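Local coordinates for protein ornithine cyclodeaminase (Methanocaldococcus jannaschii, PDB 3MGJ) that probably catalyses, as the full-length NAD-dependent enzyme, the conversion of ornithine to proline with release of ammonia, this chain being its N-terminal Saccharop_dh_N domain, at residues Met1-Ile6 / Lys50-Gly55; Ile64-Arg69 / Glu80-Pro85; Glu7-Ile12 / Thr44-Ala49. All coordinates share one frame; numbering follows the deposited sequence.

Interaction 1: residues Met1-Ile6 / Lys50-Gly55; sequences MFMREI and KILVIG
Ile6 and Ile51 face each other as an antiparallel hydrogen-bonded pair, with Ile6 N donating to Ile51 O at 2.8 Å in a nearly straight bond and Ile51 N returning one to Ile6 O. Arg4 with Val53 and Phe2 with Gly55 repeat the pattern, though the Arg4 N to Val53 O bond is weak. On this face Ile6 and Ile51 lie side by side, Ile6 CG1 4.1 Å from Ile51 CB. Ile6 holds CG1 between its backbone N and carbonyl carbon (chi1 72°), which brings CG1 to 3.5 Å from Ile51 O. On the face of Met3 and Leu52, Glu5 sends OE2 to the aliphatic part of Lys50, 3.3 Å from CD, while Lys50 NZ stays 5.4 Å from Glu5 OE2. Selenomethionine Met1 lays its CE against Ile54 CG2.

Further out, Leu65 of helix 58-74 packs on Ile6, Arg4 and Val53, and Arg4 reaches Asp62 in a salt bridge; Lys50 makes its own with Glu36. The chemistry is thus divided: backbone bonds join the two strands, Ile6 and Val53 turn toward the helix, and the charged ends of Arg4 and Lys50 are matched by residues beyond this strand pair.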
loop_
_atom_site.group_PDB
_atom_site.type_symbol
_atom_site.label_atom_id
_atom_site.label_comp_id
_atom_site.label_asym_id
_atom_site.label_seq_id
_atom_site.Cartn_x
_atom_site.Cartn_y
_atom_site.Cartn_z
HETATM N N MSE A 1 22.625 -8.613 -13.407
HETATM C CA MSE A 1 21.482 -8.241 -12.578
HETATM C C MSE A 1 20.321 -7.756 -13.431
HETATM O O MSE A 1 20.451 -6.802 -14.186
HETATM C CB MSE A 1 21.869 -7.158 -11.583
HETATM C CG MSE A 1 20.948 -7.103 -10.383
HETATM SE SE MSE A 1 20.972 -5.391 -9.393
HETATM C CE MSE A 1 19.523 -4.445 -10.316
ATOM N N PHE A 2 19.177 -8.408 -13.311
ATOM C CA PHE A 2 18.037 -8.021 -14.115
ATOM C C PHE A 2 16.889 -7.387 -13.299
ATOM O O PHE A 2 16.757 -7.630 -12.102
ATOM C CB PHE A 2 17.561 -9.212 -14.943
ATOM C CG PHE A 2 16.740 -8.824 -16.118
ATOM C CD1 PHE A 2 17.328 -8.208 -17.213
ATOM C CD2 PHE A 2 15.372 -9.044 -16.127
ATOM C CE1 PHE A 2 16.558 -7.829 -18.309
ATOM C CE2 PHE A 2 14.597 -8.663 -17.214
ATOM C CZ PHE A 2 15.187 -8.056 -18.305
HETATM N N MSE A 3 16.081 -6.557 -13.959
HETATM C CA MSE A 3 14.890 -5.967 -13.353
HETATM C C MSE A 3 13.704 -5.971 -14.280
HETATM O O MSE A 3 13.827 -5.590 -15.428
HETATM C CB MSE A 3 15.125 -4.505 -13.021
HETATM C CG MSE A 3 16.362 -4.207 -12.214
HETATM SE SE MSE A 3 16.634 -2.280 -12.234
HETATM C CE MSE A 3 18.508 -2.269 -12.820
ATOM N N ARG A 4 12.549 -6.361 -13.770
ATOM C CA ARG A 4 11.305 -6.068 -14.448
ATOM C C ARG A 4 10.331 -5.483 -13.451
ATOM O O ARG A 4 10.451 -5.708 -12.266
ATOM C CB ARG A 4 10.705 -7.305 -15.122
ATOM C CG ARG A 4 9.566 -6.973 -16.110
ATOM C CD ARG A 4 9.115 -8.181 -16.950
ATOM N NE ARG A 4 9.888 -8.382 -18.187
ATOM C CZ ARG A 4 10.792 -9.346 -18.376
ATOM N NH1 ARG A 4 11.063 -10.212 -17.409
ATOM N NH2 ARG A 4 11.424 -9.447 -19.540
ATOM N N GLU A 5 9.366 -4.725 -13.943
ATOM C CA GLU A 5 8.398 -4.063 -13.090
ATOM C C GLU A 5 7.062 -4.768 -13.211
ATOM O O GLU A 5 6.633 -5.101 -14.309
ATOM C CB GLU A 5 8.269 -2.617 -13.533
ATOM C CG GLU A 5 7.701 -1.693 -12.494
ATOM C CD GLU A 5 7.485 -0.281 -13.032
ATOM O OE1 GLU A 5 7.957 0.002 -14.163
ATOM O OE2 GLU A 5 6.847 0.544 -12.325
ATOM N N ILE A 6 6.406 -5.026 -12.088
ATOM C CA ILE A 6 5.084 -5.643 -12.130
ATOM C C ILE A 6 4.070 -4.749 -11.463
ATOM O O ILE A 6 4.429 -3.788 -10.814
ATOM C CB ILE A 6 5.045 -7.039 -11.455
ATOM C CG1 ILE A 6 5.160 -6.906 -9.943
ATOM C CG2 ILE A 6 6.141 -7.903 -12.000
ATOM C CD1 ILE A 6 4.546 -8.026 -9.200
ATOM N N LYS A 50 2.839 -0.743 -7.905
ATOM C CA LYS A 50 3.926 -1.112 -8.796
ATOM C C LYS A 50 5.151 -1.522 -7.978
ATOM O O LYS A 50 5.597 -0.809 -7.100
ATOM C CB LYS A 50 4.288 0.023 -9.740
ATOM C CG LYS A 50 3.228 0.410 -10.704
ATOM C CD LYS A 50 3.788 1.428 -11.664
ATOM C CE LYS A 50 2.813 1.735 -12.788
ATOM N NZ LYS A 50 2.101 3.021 -12.606
ATOM N N ILE A 51 5.682 -2.690 -8.283
ATOM C CA ILE A 51 6.800 -3.253 -7.575
ATOM C C ILE A 51 7.831 -3.644 -8.603
ATOM O O ILE A 51 7.506 -4.291 -9.594
ATOM C CB ILE A 51 6.382 -4.528 -6.853
ATOM C CG1 ILE A 51 5.305 -4.211 -5.824
ATOM C CG2 ILE A 51 7.578 -5.214 -6.244
ATOM C CD1 ILE A 51 4.470 -5.388 -5.458
ATOM N N LEU A 52 9.066 -3.227 -8.354
ATOM C CA LEU A 52 10.226 -3.630 -9.126
ATOM C C LEU A 52 10.817 -4.897 -8.524
ATOM O O LEU A 52 11.028 -4.974 -7.318
ATOM C CB LEU A 52 11.251 -2.518 -9.057
ATOM C CG LEU A 52 12.482 -2.497 -9.942
ATOM C CD1 LEU A 52 12.097 -2.077 -11.340
ATOM C CD2 LEU A 52 13.450 -1.506 -9.323
ATOM N N VAL A 53 11.065 -5.893 -9.368
ATOM C CA VAL A 53 11.598 -7.180 -8.942
ATOM C C VAL A 53 13.008 -7.287 -9.459
ATOM O O VAL A 53 13.265 -6.992 -10.607
ATOM C CB VAL A 53 10.775 -8.342 -9.520
ATOM C CG1 VAL A 53 11.368 -9.672 -9.106
ATOM C CG2 VAL A 53 9.355 -8.250 -9.051
ATOM N N ILE A 54 13.929 -7.699 -8.613
ATOM C CA ILE A 54 15.330 -7.714 -8.987
ATOM C C ILE A 54 15.949 -9.083 -8.708
ATOM O O ILE A 54 15.861 -9.615 -7.605
ATOM C CB ILE A 54 16.104 -6.666 -8.189
ATOM C CG1 ILE A 54 15.320 -5.355 -8.121
ATOM C CG2 ILE A 54 17.456 -6.464 -8.787
ATOM C CD1 ILE A 54 15.905 -4.346 -7.173
ATOM N N GLY A 55 16.580 -9.659 -9.716
ATOM C CA GLY A 55 17.243 -10.933 -9.549
ATOM C C GLY A 55 18.627 -10.875 -10.147
ATOM O O GLY A 55 19.056 -9.845 -10.657
#

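Interaction 2: residues Ile64-Arg69 / Glu80-Pro85; sequences ILNELR and EVELQP
Glu80 meets the helix with its whole side chain, lying against the backbone at Leu68 and Arg69. Its CG stands anti to the backbone N (chi1 -176°), 3.7 Å from Leu68 O, and the chain then bends at chi2. The two carboxylate oxygens part company: OE1 lies 3.6 Å from Arg69 CA and near its CB, whereas OE2 approaches Leu68 CB at 4.0 Å. No hydrogen bond joins the segments here. Arg69 does not answer with its charge either, since its NE is 6.5 Å from Glu80 OE1 and the guanidinium and carboxylate planes stand 83° apart; any attraction between them would be a longer-range one. An alanine in place of Glu80 would probably open a gap beside Leu68 and Arg69, because the carboxylate and CG that rest on the helix backbone would be gone.

Val81 turns its side chain away from the helix, and Glu82 comes back toward it. Its carboxylate lies across one branch of Leu65, CD being 3.8 Å from Leu65 CD1, with OE2 also 4.0 Å from Leu65 CB. The charged end of Glu82 has a weak, long ion pair with Arg4 of strand 2-10, while Arg69 NH1 remains 6.3 Å from Glu82 OE2. Asn66 ND2 sits over one face of the Arg69 guanidinium, offset toward the rim.

Leu83 adds nothing to the helix contact but bonds through its backbone to Glu5, as Val81 does to Glu7, which keeps this strand fastened to strand 2-10. The axes of 64-69 and 80-83 approach to 8.8 Å with their directions 148° apart. The arrangement is that of a ferredoxin-like beta-alpha-beta-beta-alpha-beta fold: helix 58-74 joins strands 47-55 and 78-83 and packs on one sheet face, and 78-83 is one of two edge strands within the chain.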
loop_
_atom_site.group_PDB
_atom_site.type_symbol
_atom_site.label_atom_id
_atom_site.label_comp_id
_atom_site.label_asym_id
_atom_site.label_seq_id
_atom_site.Cartn_x
_atom_site.Cartn_y
_atom_site.Cartn_z
ATOM N N ILE A 64 10.841 -15.925 -11.193
ATOM C CA ILE A 64 10.158 -15.271 -10.093
ATOM C C ILE A 64 8.869 -14.688 -10.591
ATOM O O ILE A 64 7.808 -14.968 -10.075
ATOM C CB ILE A 64 11.018 -14.154 -9.483
ATOM C CG1 ILE A 64 12.320 -14.739 -8.928
ATOM C CG2 ILE A 64 10.254 -13.445 -8.394
ATOM C CD1 ILE A 64 13.274 -13.728 -8.358
ATOM N N LEU A 65 8.961 -13.889 -11.633
ATOM C CA LEU A 65 7.762 -13.333 -12.235
ATOM C C LEU A 65 6.682 -14.365 -12.542
ATOM O O LEU A 65 5.508 -14.077 -12.374
ATOM C CB LEU A 65 8.109 -12.522 -13.480
ATOM C CG LEU A 65 8.957 -11.286 -13.209
ATOM C CD1 LEU A 65 8.768 -10.367 -14.356
ATOM C CD2 LEU A 65 8.528 -10.595 -11.947
ATOM N N ASN A 66 7.069 -15.556 -12.985
ATOM C CA ASN A 66 6.088 -16.602 -13.271
ATOM C C ASN A 66 5.388 -17.170 -12.033
ATOM O O ASN A 66 4.180 -17.396 -12.044
ATOM C CB ASN A 66 6.694 -17.703 -14.136
ATOM C CG ASN A 66 6.961 -17.232 -15.574
ATOM O OD1 ASN A 66 7.670 -17.889 -16.342
ATOM N ND2 ASN A 66 6.398 -16.075 -15.934
ATOM N N GLU A 67 6.144 -17.384 -10.966
ATOM C CA GLU A 67 5.566 -17.658 -9.662
ATOM C C GLU A 67 4.590 -16.570 -9.198
ATOM O O GLU A 67 3.523 -16.869 -8.644
ATOM C CB GLU A 67 6.682 -17.757 -8.644
ATOM C CG GLU A 67 7.447 -19.042 -8.726
ATOM C CD GLU A 67 6.666 -20.171 -8.126
ATOM O OE1 GLU A 67 5.846 -19.899 -7.221
ATOM O OE2 GLU A 67 6.862 -21.321 -8.563
ATOM N N LEU A 68 4.974 -15.313 -9.403
ATOM C CA LEU A 68 4.145 -14.181 -9.013
ATOM C C LEU A 68 2.917 -14.119 -9.897
ATOM O O LEU A 68 1.855 -13.661 -9.476
ATOM C CB LEU A 68 4.930 -12.877 -9.132
ATOM C CG LEU A 68 5.681 -12.288 -7.944
ATOM C CD1 LEU A 68 6.056 -13.327 -6.907
ATOM C CD2 LEU A 68 6.889 -11.590 -8.477
ATOM N N ARG A 69 3.073 -14.571 -11.137
ATOM C CA ARG A 69 1.964 -14.591 -12.072
ATOM C C ARG A 69 0.924 -15.644 -11.665
ATOM O O ARG A 69 -0.278 -15.450 -11.865
ATOM C CB ARG A 69 2.475 -14.829 -13.488
ATOM C CG ARG A 69 1.397 -14.898 -14.550
ATOM C CD ARG A 69 1.887 -15.727 -15.731
ATOM N NE ARG A 69 2.321 -17.053 -15.298
ATOM C CZ ARG A 69 3.061 -17.890 -16.021
ATOM N NH1 ARG A 69 3.465 -17.556 -17.244
ATOM N NH2 ARG A 69 3.397 -19.070 -15.509
ATOM N N GLU A 80 -2.404 -9.727 -11.273
ATOM C CA GLU A 80 -1.015 -9.341 -11.415
ATOM C C GLU A 80 -0.699 -9.186 -12.923
ATOM O O GLU A 80 -1.240 -9.912 -13.746
ATOM C CB GLU A 80 -0.162 -10.434 -10.743
ATOM C CG GLU A 80 1.352 -10.199 -10.671
ATOM C CD GLU A 80 2.080 -10.667 -11.920
ATOM O OE1 GLU A 80 1.408 -11.151 -12.853
ATOM O OE2 GLU A 80 3.321 -10.548 -11.980
ATOM N N VAL A 81 0.137 -8.216 -13.292
ATOM C CA VAL A 81 0.589 -8.065 -14.680
ATOM C C VAL A 81 1.996 -7.531 -14.716
ATOM O O VAL A 81 2.453 -6.937 -13.761
ATOM C CB VAL A 81 -0.261 -7.079 -15.526
ATOM C CG1 VAL A 81 -1.722 -7.449 -15.495
ATOM C CG2 VAL A 81 -0.026 -5.652 -15.077
ATOM N N GLU A 82 2.676 -7.733 -15.840
ATOM C CA GLU A 82 4.006 -7.195 -16.025
ATOM C C GLU A 82 3.936 -5.872 -16.750
ATOM O O GLU A 82 3.004 -5.608 -17.499
ATOM C CB GLU A 82 4.882 -8.171 -16.792
ATOM C CG GLU A 82 5.193 -9.433 -16.009
ATOM C CD GLU A 82 5.929 -10.481 -16.834
ATOM O OE1 GLU A 82 6.736 -10.100 -17.721
ATOM O OE2 GLU A 82 5.698 -11.688 -16.584
ATOM N N LEU A 83 4.933 -5.035 -16.499
ATOM C CA LEU A 83 5.064 -3.767 -17.188
ATOM C C LEU A 83 6.326 -3.773 -18.050
ATOM O O LEU A 83 7.416 -4.120 -17.573
ATOM C CB LEU A 83 5.134 -2.610 -16.190
ATOM C CG LEU A 83 4.021 -2.412 -15.153
ATOM C CD1 LEU A 83 4.356 -1.204 -14.308
ATOM C CD2 LEU A 83 2.637 -2.258 -15.771
ATOM N N GLN A 84 6.167 -3.392 -19.319
ATOM C CA GLN A 84 7.302 -3.141 -20.196
ATOM C C GLN A 84 7.959 -1.801 -19.886
ATOM O O GLN A 84 7.299 -0.772 -19.860
ATOM C CB GLN A 84 6.897 -3.179 -21.671
ATOM C CG GLN A 84 8.092 -3.352 -22.588
ATOM C CD GLN A 84 7.795 -2.973 -24.013
ATOM O OE1 GLN A 84 7.556 -1.800 -24.318
ATOM N NE2 GLN A 84 7.809 -3.965 -24.908
ATOM N N PRO A 85 9.279 -1.811 -19.680
ATOM C CA PRO A 85 9.997 -0.568 -19.401
ATOM C C PRO A 85 10.116 0.281 -20.657
ATOM O O PRO A 85 10.231 -0.253 -21.760
ATOM C CB PRO A 85 11.401 -1.056 -19.008
ATOM C CG PRO A 85 11.357 -2.553 -19.081
ATOM C CD PRO A 85 10.200 -2.932 -19.910
#

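Interaction 3: residues Glu7-Ile12 / Thr44-Ala49; sequences ELRGHI and TDPSYA
Leu8 and Ala49 exchange two backbone hydrogen bonds, Leu8 N to Ala49 O at 2.9 Å and Ala49 N to Leu8 O at 3.1 Å. Two residues on, Gly10 and Ser47 do the same: Gly10 N donates to Ser47 O, and Ser47 N to Gly10 O at 2.8 Å. Every backbone N-H and carbonyl of these two hydrogen-bonded pairs therefore has a mate on the facing segment. The carbonyl oxygens also collect CA-H contacts, as when Glu7 CA comes 3.1 Å from Ala49 O. Gly10 adopts backbone angles (phi 125°) at which a CB would be jammed against the preceding carbonyl O, so glycine fits here.

Between these pairs, Arg9 opposes Tyr48. The Arg9 chain runs extended to NE beside Pro46, pointing the same way, and puts NH1 4.0 Å from Pro46 CG, with Pro46 CB over one face of the guanidinium; NH1 has a weak, long ion pair with Glu79. Tyr48 CB lies 3.4 Å from Leu8 O.

Outward, strand 2-10 bonds onward to strand 78-83 through Glu7 with Val81 and Arg9 with Glu79. Strand 47-55 bonds to strand 31-38 through Tyr48 with Glu38, and Phe37 of that strand packs on Ile12 and Ala49, so this pair lies in the middle of the four-stranded sheet.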
loop_
_atom_site.group_PDB
_atom_site.type_symbol
_atom_site.label_atom_id
_atom_site.label_comp_id
_atom_site.label_asym_id
_atom_site.label_seq_id
_atom_site.Cartn_x
_atom_site.Cartn_y
_atom_site.Cartn_z
ATOM N N GLU A 7 2.797 -5.069 -11.614
ATOM C CA GLU A 7 1.760 -4.301 -10.954
ATOM C C GLU A 7 0.699 -5.212 -10.389
ATOM O O GLU A 7 0.243 -6.110 -11.061
ATOM C CB GLU A 7 1.159 -3.332 -11.943
ATOM C CG GLU A 7 0.006 -2.549 -11.452
ATOM C CD GLU A 7 -0.374 -1.517 -12.481
ATOM O OE1 GLU A 7 0.398 -0.551 -12.626
ATOM O OE2 GLU A 7 -1.404 -1.684 -13.179
ATOM N N LEU A 8 0.353 -5.021 -9.125
ATOM C CA LEU A 8 -0.791 -5.722 -8.562
ATOM C C LEU A 8 -1.961 -4.797 -8.675
ATOM O O LEU A 8 -1.802 -3.591 -8.634
ATOM C CB LEU A 8 -0.583 -6.088 -7.096
ATOM C CG LEU A 8 0.384 -7.218 -6.770
ATOM C CD1 LEU A 8 0.361 -8.216 -7.892
ATOM C CD2 LEU A 8 1.767 -6.678 -6.597
ATOM N N ARG A 9 -3.146 -5.360 -8.809
ATOM C CA ARG A 9 -4.340 -4.551 -8.965
ATOM C C ARG A 9 -5.483 -5.206 -8.202
ATOM O O ARG A 9 -5.615 -6.429 -8.179
ATOM C CB ARG A 9 -4.664 -4.430 -10.445
ATOM C CG ARG A 9 -5.685 -3.408 -10.810
ATOM C CD ARG A 9 -6.114 -3.617 -12.256
ATOM N NE ARG A 9 -7.083 -2.618 -12.714
ATOM C CZ ARG A 9 -8.404 -2.690 -12.539
ATOM N NH1 ARG A 9 -8.960 -3.714 -11.888
ATOM N NH2 ARG A 9 -9.177 -1.719 -13.016
ATOM N N GLY A 10 -6.289 -4.385 -7.540
ATOM C CA GLY A 10 -7.445 -4.880 -6.820
ATOM C C GLY A 10 -7.496 -4.492 -5.359
ATOM O O GLY A 10 -7.484 -3.314 -5.008
ATOM N N HIS A 11 -7.574 -5.507 -4.504
ATOM C CA HIS A 11 -7.677 -5.308 -3.072
ATOM C C HIS A 11 -6.392 -5.562 -2.340
ATOM O O HIS A 11 -6.287 -6.480 -1.545
ATOM C CB HIS A 11 -8.800 -6.152 -2.503
ATOM C CG HIS A 11 -10.124 -5.475 -2.592
ATOM N ND1 HIS A 11 -10.652 -5.042 -3.793
ATOM C CD2 HIS A 11 -11.008 -5.105 -1.636
ATOM C CE1 HIS A 11 -11.815 -4.458 -3.575
ATOM N NE2 HIS A 11 -12.055 -4.481 -2.273
ATOM N N ILE A 12 -5.421 -4.707 -2.605
ATOM C CA ILE A 12 -4.101 -4.837 -2.021
ATOM C C ILE A 12 -4.133 -4.849 -0.498
ATOM O O ILE A 12 -3.463 -5.662 0.131
ATOM C CB ILE A 12 -3.179 -3.701 -2.501
ATOM C CG1 ILE A 12 -3.223 -3.618 -4.024
ATOM C CG2 ILE A 12 -1.758 -3.937 -2.010
ATOM C CD1 ILE A 12 -3.278 -4.981 -4.680
ATOM N N THR A 44 -14.382 0.255 -2.536
ATOM C CA THR A 44 -15.023 -0.686 -3.421
ATOM C C THR A 44 -14.310 -0.622 -4.764
ATOM O O THR A 44 -14.448 -1.503 -5.617
ATOM C CB THR A 44 -16.482 -0.317 -3.590
ATOM O OG1 THR A 44 -17.070 -1.143 -4.599
ATOM C CG2 THR A 44 -16.591 1.141 -4.009
ATOM N N ASP A 45 -13.544 0.437 -4.950
ATOM C CA ASP A 45 -12.701 0.550 -6.127
ATOM C C ASP A 45 -11.349 -0.119 -5.880
ATOM O O ASP A 45 -10.986 -0.427 -4.734
ATOM C CB ASP A 45 -12.525 2.009 -6.538
ATOM C CG ASP A 45 -13.843 2.687 -6.831
ATOM O OD1 ASP A 45 -14.814 1.978 -7.170
ATOM O OD2 ASP A 45 -13.923 3.925 -6.714
ATOM N N PRO A 46 -10.604 -0.360 -6.962
ATOM C CA PRO A 46 -9.341 -1.090 -6.875
ATOM C C PRO A 46 -8.167 -0.179 -6.589
ATOM O O PRO A 46 -8.108 0.933 -7.092
ATOM C CB PRO A 46 -9.188 -1.682 -8.295
ATOM C CG PRO A 46 -10.516 -1.425 -8.986
ATOM C CD PRO A 46 -11.029 -0.188 -8.358
ATOM N N SER A 47 -7.227 -0.657 -5.799
ATOM C CA SER A 47 -5.963 0.054 -5.653
ATOM C C SER A 47 -4.947 -0.595 -6.573
ATOM O O SER A 47 -5.212 -1.627 -7.172
ATOM C CB SER A 47 -5.467 -0.011 -4.210
ATOM O OG SER A 47 -6.529 0.226 -3.298
ATOM N N TYR A 48 -3.781 0.006 -6.708
ATOM C CA TYR A 48 -2.735 -0.675 -7.442
ATOM C C TYR A 48 -1.368 -0.415 -6.841
ATOM O O TYR A 48 -1.136 0.609 -6.221
ATOM C CB TYR A 48 -2.789 -0.367 -8.951
ATOM C CG TYR A 48 -2.332 1.007 -9.365
ATOM C CD1 TYR A 48 -0.983 1.356 -9.328
ATOM C CD2 TYR A 48 -3.236 1.950 -9.836
ATOM C CE1 TYR A 48 -0.550 2.615 -9.720
ATOM C CE2 TYR A 48 -2.808 3.226 -10.239
ATOM C CZ TYR A 48 -1.466 3.544 -10.171
ATOM O OH TYR A 48 -1.029 4.789 -10.559
ATOM N N ALA A 49 -0.480 -1.378 -6.991
ATOM C CA ALA A 49 0.883 -1.223 -6.546
ATOM C C ALA A 49 1.825 -1.567 -7.693
ATOM O O ALA A 49 1.620 -2.547 -8.392
ATOM C CB ALA A 49 1.128 -2.130 -5.373
#

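How the interactions relate
Interactions 1 and 3 are successive lengths of one strand pairing, 2-10 with 47-55, their centres about 19 Å apart; along the chain interaction 3 is nested inside the loop that interaction 1 closes. Interaction 2 follows both, since helix 58-74 and strand 78-83 come after strand 47-55. Its centre lies about 9 Å from that of interaction 1 and about 15 Å from that of interaction 3. Strand 78-83 adds to strand 2-10 on the side away from 47-55, so all three contacts meet on one antiparallel sheet. Together they tie the beginning, middle and later part of this N-terminal domain into a single unit.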